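Local coordinates for transaminase (Bacillus megaterium, PDB 5G09) that catalyses S-selective transamination, moving amino groups between amines and carbonyl compounds as a class III aminotransferase that uses pyridoxal phosphate, at the interface of chains A and B. Coordinates in Å, arbitrary orientation; residue numbers count along the deposited sequence, not the author numbering. Chains: chain A/B, Transaminase.

Contact 1: the interface of chains A and B. Residues chain A 145-146, 191-194, 197-198; chain B 218, 221-222, 225.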
loop_
_atom_site.group_PDB
_atom_site.type_symbol
_atom_site.label_atom_id
_atom_site.label_comp_id
_atom_site.label_asym_id
_atom_site.label_seq_id
_atom_site.Cartn_x
_atom_site.Cartn_y
_atom_site.Cartn_z
ATOM N N GLU A 145 -11.763 2.202 15.990
ATOM C CA GLU A 145 -13.022 2.527 15.356
ATOM C C GLU A 145 -13.585 3.820 15.961
ATOM O O GLU A 145 -13.593 3.968 17.184
ATOM C CB GLU A 145 -14.025 1.376 15.601
ATOM C CG GLU A 145 -15.357 1.673 14.929
ATOM C CD GLU A 145 -16.405 0.554 14.974
ATOM O OE1 GLU A 145 -16.363 -0.299 15.895
ATOM O OE2 GLU A 145 -17.288 0.575 14.060
ATOM N N HIS A 146 -13.998 4.747 15.083
ATOM C CA HIS A 146 -14.597 6.045 15.418
ATOM C C HIS A 146 -13.612 7.159 15.820
ATOM O O HIS A 146 -14.048 8.290 16.070
ATOM C CB HIS A 146 -15.747 5.934 16.464
ATOM C CG HIS A 146 -16.788 4.927 16.096
ATOM N ND1 HIS A 146 -17.376 4.088 17.025
ATOM C CD2 HIS A 146 -17.292 4.569 14.889
ATOM C CE1 HIS A 146 -18.233 3.290 16.408
ATOM N NE2 HIS A 146 -18.183 3.540 15.112
ATOM N N MET A 191 -7.153 -1.026 12.603
ATOM C CA MET A 191 -8.246 -0.477 13.383
ATOM C C MET A 191 -8.625 -1.468 14.481
ATOM O O MET A 191 -9.125 -2.551 14.194
ATOM C CB MET A 191 -9.450 -0.212 12.497
ATOM C CG MET A 191 -10.631 0.377 13.269
ATOM S SD MET A 191 -12.032 0.749 12.236
ATOM C CE MET A 191 -12.787 -0.893 12.084
ATOM N N ALA A 192 -8.375 -1.091 15.733
ATOM C CA ALA A 192 -8.810 -1.882 16.873
ATOM C C ALA A 192 -10.239 -1.455 17.264
ATOM O O ALA A 192 -10.741 -0.407 16.815
ATOM C CB ALA A 192 -7.816 -1.727 18.029
ATOM N N PRO A 193 -10.927 -2.271 18.079
ATOM C CA PRO A 193 -12.327 -1.933 18.360
ATOM C C PRO A 193 -12.467 -0.699 19.243
ATOM O O PRO A 193 -11.516 -0.307 19.942
ATOM C CB PRO A 193 -12.884 -3.188 19.069
ATOM C CG PRO A 193 -11.703 -4.039 19.410
ATOM C CD PRO A 193 -10.511 -3.581 18.623
ATOM N N SER A 194 -13.625 -0.071 19.206
ATOM C CA SER A 194 -13.851 1.051 20.107
ATOM C C SER A 194 -13.881 0.560 21.571
ATOM O O SER A 194 -14.274 -0.582 21.836
ATOM C CB SER A 194 -15.124 1.817 19.725
ATOM O OG SER A 194 -16.252 1.073 20.061
ATOM N N MET A 197 -16.589 -1.607 22.990
ATOM C CA MET A 197 -16.709 -2.740 22.054
ATOM C C MET A 197 -18.008 -3.484 22.238
ATOM O O MET A 197 -18.955 -3.242 21.489
ATOM C CB MET A 197 -15.517 -3.714 22.172
ATOM C CG MET A 197 -15.412 -4.647 20.967
ATOM S SD MET A 197 -14.276 -6.053 21.065
ATOM C CE MET A 197 -14.373 -6.667 19.380
ATOM N N PHE A 198 -18.035 -4.384 23.223
ATOM C CA PHE A 198 -19.265 -5.037 23.625
ATOM C C PHE A 198 -19.332 -5.103 25.141
ATOM O O PHE A 198 -18.315 -5.247 25.848
ATOM C CB PHE A 198 -19.431 -6.469 23.054
ATOM C CG PHE A 198 -19.279 -6.571 21.554
ATOM C CD1 PHE A 198 -20.172 -5.930 20.690
ATOM C CD2 PHE A 198 -18.242 -7.337 20.994
ATOM C CE1 PHE A 198 -20.006 -6.022 19.306
ATOM C CE2 PHE A 198 -18.089 -7.441 19.618
ATOM C CZ PHE A 198 -18.968 -6.784 18.773
ATOM N N TYR B 218 -19.004 -7.803 15.200
ATOM C CA TYR B 218 -17.841 -6.957 15.001
ATOM C C TYR B 218 -17.372 -6.903 13.523
ATOM O O TYR B 218 -16.966 -5.853 13.006
ATOM C CB TYR B 218 -16.683 -7.306 15.935
ATOM C CG TYR B 218 -15.623 -6.243 15.833
ATOM C CD1 TYR B 218 -15.940 -4.898 16.103
ATOM C CD2 TYR B 218 -14.338 -6.542 15.388
ATOM C CE1 TYR B 218 -14.998 -3.898 15.960
ATOM C CE2 TYR B 218 -13.380 -5.552 15.256
ATOM C CZ TYR B 218 -13.720 -4.237 15.544
ATOM O OH TYR B 218 -12.794 -3.238 15.395
ATOM N N ARG B 221 -19.623 -4.469 11.830
ATOM C CA ARG B 221 -19.189 -3.121 12.188
ATOM C C ARG B 221 -17.968 -2.657 11.421
ATOM O O ARG B 221 -17.922 -1.517 11.006
ATOM C CB ARG B 221 -18.923 -2.988 13.685
ATOM C CG ARG B 221 -20.178 -2.826 14.509
ATOM C CD ARG B 221 -19.817 -2.808 15.968
ATOM N NE ARG B 221 -19.206 -1.531 16.337
ATOM C CZ ARG B 221 -19.747 -0.654 17.184
ATOM N NH1 ARG B 221 -20.906 -0.933 17.787
ATOM N NH2 ARG B 221 -19.120 0.488 17.445
ATOM N N MET B 222 -16.988 -3.538 11.224
ATOM C CA MET B 222 -15.821 -3.186 10.395
ATOM C C MET B 222 -16.203 -2.867 8.949
ATOM O O MET B 222 -15.650 -1.935 8.346
ATOM C CB MET B 222 -14.809 -4.328 10.384
ATOM C CG MET B 222 -14.109 -4.548 11.712
ATOM S SD MET B 222 -13.080 -6.013 11.564
ATOM C CE MET B 222 -12.137 -5.580 10.122
ATOM N N ASN B 225 -17.891 0.419 8.807
ATOM C CA ASN B 225 -16.953 1.505 9.041
ATOM C C ASN B 225 -16.127 1.850 7.798
ATOM O O ASN B 225 -15.945 3.025 7.463
ATOM C CB ASN B 225 -16.040 1.186 10.232
ATOM C CG ASN B 225 -15.180 2.364 10.622
ATOM O OD1 ASN B 225 -14.093 2.577 10.067
ATOM N ND2 ASN B 225 -15.665 3.153 11.562
#

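Contact 2: the interface of chains A and B. Residues chain A 221, 224-225; chain B 145-146, 197, 407.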
loop_
_atom_site.group_PDB
_atom_site.type_symbol
_atom_site.label_atom_id
_atom_site.label_comp_id
_atom_site.label_asym_id
_atom_site.label_seq_id
_atom_site.Cartn_x
_atom_site.Cartn_y
_atom_site.Cartn_z
ATOM N N ARG A 221 -4.314 -8.787 21.121
ATOM C CA ARG A 221 -4.233 -9.908 20.171
ATOM C C ARG A 221 -3.891 -9.503 18.746
ATOM O O ARG A 221 -3.213 -10.233 18.023
ATOM C CB ARG A 221 -5.542 -10.641 20.139
ATOM C CG ARG A 221 -5.594 -11.721 21.180
ATOM C CD ARG A 221 -6.956 -12.337 21.091
ATOM N NE ARG A 221 -7.105 -13.278 19.973
ATOM C CZ ARG A 221 -7.357 -14.565 20.157
ATOM N NH1 ARG A 221 -7.448 -15.033 21.402
ATOM N NH2 ARG A 221 -7.524 -15.376 19.126
ATOM N N GLU A 224 -0.182 -8.902 18.759
ATOM C CA GLU A 224 0.527 -10.209 18.747
ATOM C C GLU A 224 0.475 -10.799 17.374
ATOM O O GLU A 224 1.483 -11.303 16.899
ATOM C CB GLU A 224 -0.116 -11.247 19.666
ATOM C CG GLU A 224 0.004 -11.011 21.148
ATOM C CD GLU A 224 -0.989 -11.885 21.906
ATOM O OE1 GLU A 224 -1.620 -12.784 21.281
ATOM O OE2 GLU A 224 -1.153 -11.674 23.122
ATOM N N ASN A 225 -0.706 -10.738 16.750
ATOM C CA ASN A 225 -0.916 -11.344 15.435
ATOM C C ASN A 225 -0.015 -10.746 14.353
ATOM O O ASN A 225 0.612 -11.473 13.557
ATOM C CB ASN A 225 -2.372 -11.244 15.008
ATOM C CG ASN A 225 -2.661 -12.094 13.767
ATOM O OD1 ASN A 225 -2.541 -11.624 12.619
ATOM N ND2 ASN A 225 -2.951 -13.371 13.987
ATOM N N GLU B 145 -8.657 -13.507 11.905
ATOM C CA GLU B 145 -7.491 -13.884 12.700
ATOM C C GLU B 145 -7.313 -15.416 12.682
ATOM O O GLU B 145 -8.287 -16.140 12.931
ATOM C CB GLU B 145 -7.661 -13.412 14.150
ATOM C CG GLU B 145 -6.378 -13.593 14.981
ATOM C CD GLU B 145 -6.507 -13.316 16.489
ATOM O OE1 GLU B 145 -7.646 -13.255 16.999
ATOM O OE2 GLU B 145 -5.445 -13.175 17.161
ATOM N N HIS B 146 -6.087 -15.882 12.388
ATOM C CA HIS B 146 -5.711 -17.331 12.333
ATOM C C HIS B 146 -6.076 -18.047 11.019
ATOM O O HIS B 146 -5.765 -19.227 10.846
ATOM C CB HIS B 146 -6.218 -18.158 13.554
ATOM C CG HIS B 146 -5.924 -17.536 14.894
ATOM N ND1 HIS B 146 -4.739 -16.891 15.180
ATOM C CD2 HIS B 146 -6.665 -17.474 16.029
ATOM C CE1 HIS B 146 -4.769 -16.433 16.424
ATOM N NE2 HIS B 146 -5.926 -16.783 16.963
ATOM N N MET B 197 -13.005 -16.529 19.295
ATOM C CA MET B 197 -12.781 -15.589 20.356
ATOM C C MET B 197 -14.159 -15.127 20.808
ATOM O O MET B 197 -15.171 -15.417 20.147
ATOM C CB MET B 197 -11.933 -14.441 19.872
ATOM C CG MET B 197 -11.114 -13.841 20.981
ATOM S SD MET B 197 -10.561 -12.259 20.363
ATOM C CE MET B 197 -10.510 -11.365 21.920
ATOM N N ASN B 407 -0.932 -17.541 18.169
ATOM C CA ASN B 407 0.008 -16.466 17.802
ATOM C C ASN B 407 1.469 -16.752 18.121
ATOM O O ASN B 407 2.284 -15.810 18.201
ATOM C CB ASN B 407 -0.400 -15.125 18.434
ATOM C CG ASN B 407 -1.636 -14.521 17.762
ATOM O OD1 ASN B 407 -1.899 -14.777 16.584
ATOM N ND2 ASN B 407 -2.401 -13.718 18.511
#

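Contact 1: the interface of chains A and B
The ring of B:Tyr218 fills the middle of this patch, where helix 214-226 of chain B packs against strand 189-192 and nearby loops of chain A. With CG anti to its backbone N (chi1 -170°), the tyrosine points out from the helix into chain A. Its hydroxyl OH reaches A:Pro193 CA (3.3 Å), and CB of the same proline lies against the ring carbon CZ. A:Met197 is poorly ordered; as modelled, its methyl CE sits over one ring face, 4.0 Å from the centroid, while the helix's own B:Met222 CG covers the other. At the base of the tyrosine, B:Tyr218 CA lies at the edge of the A:Phe198 ring, in its plane, and the ring's CZ touches B:Tyr218 CB (3.7 Å). On the opposite flank, the chain of A:Met191 turns at chi3, which sends CE toward B:Met222 CG (3.9 Å) and leaves SD 3.5 Å from the amide oxygen OD1 of B:Asn225.

The polar rim is the salt bridge between B:Arg221 and A:Glu145. The glutamate chain is extended and crosses the arginine at about a right angle, with carboxylate and guanidinium planes 84° apart. B:Arg221 NE donates to A:Glu145 OE1 (3.1 Å); NH2 adds a weaker bond to the same oxygen. A glutamine in place of A:Glu145 would probably leave the B:Arg221 guanidinium without its opposing charge and freer to swing away. The A:His146 ring lies over A:Glu145 CG, 3.4 Å from the ring plane, and so backs the acid chain. B:Arg221 NE approaches A:Glu145 OE1 on its syn side, 22° out of the carboxylate plane.

Contact 2: the interface of chains A and B
Carboxylate oxygen OE1 of B:Glu145 takes two hydrogen bonds from A:Arg221, one from NE (3.0 Å) and one from NH2, also 3.0 Å from OE1. Both nitrogens stand along one side of the guanidinium and converge on this one oxygen. OE1 lies close to the guanidinium plane, but the carboxylate is turned 78° away from it, and its two donors arrive differently: NE meets the syn lone pair of OE1, whereas NH2 comes from 55° above the carboxylate plane. A bend at chi3 (78°) turns the end of the A:Arg221 chain so that NE and NH2 can face the acid together.

NH2 also reaches the imidazole NE2 of B:His146 at 3.0 Å, a hydrogen bond if that nitrogen is the acceptor, which the charged arginine would favour. The ring is backed from its own chain by B:Glu145 CG, 3.5 Å above its plane, so acid and imidazole meet the arginine as a packed pair. Over a face of the guanidinium lies CG of B:Met197, poorly ordered, with SD alongside the arginine CD.

Further along helix 214-226 of chain A, B:Asn407, at the end of the 3-10 helix 405-407, spends both ends of its amide. ND2 donates nearly straight to OE1 of A:Glu224 (3.0 Å), using the anti lone pair of that oxygen, while OD1 accepts from ND2 of A:Asn225 (3.1 Å). Held at both ends, the amide has little freedom to flip. A:Glu224 and B:Glu145 bring like charges to within 5.6 Å, OE1 to OE2, and B:Asn407 ND2, which also makes a weak bond to B:Glu145 OE2, may ease the repulsion. A:Asn225 slides past B:Glu145 in the opposite direction, its ND2 3.6 Å from the glutamate CG.

Contact 1 and contact 2 lie about 16 Å apart, measured between the centres of their C-alpha atoms, and are related by the two-fold of the A/B pair. In each, helix 214-226 of one subunit meets the loop holding residues 145 and 146, as well as residue 197, of the other, with residues 221 and 225 recurring on the helix. Contact 1 shows more of the apolar core, contact 2 the polar end that adds residue 407. Each chain thus gives and receives the same helix, as expected for class III aminotransferases, which form dimers. The residue 146 imidazoles are modelled flipped relative to each other, so one orientation is doubtful.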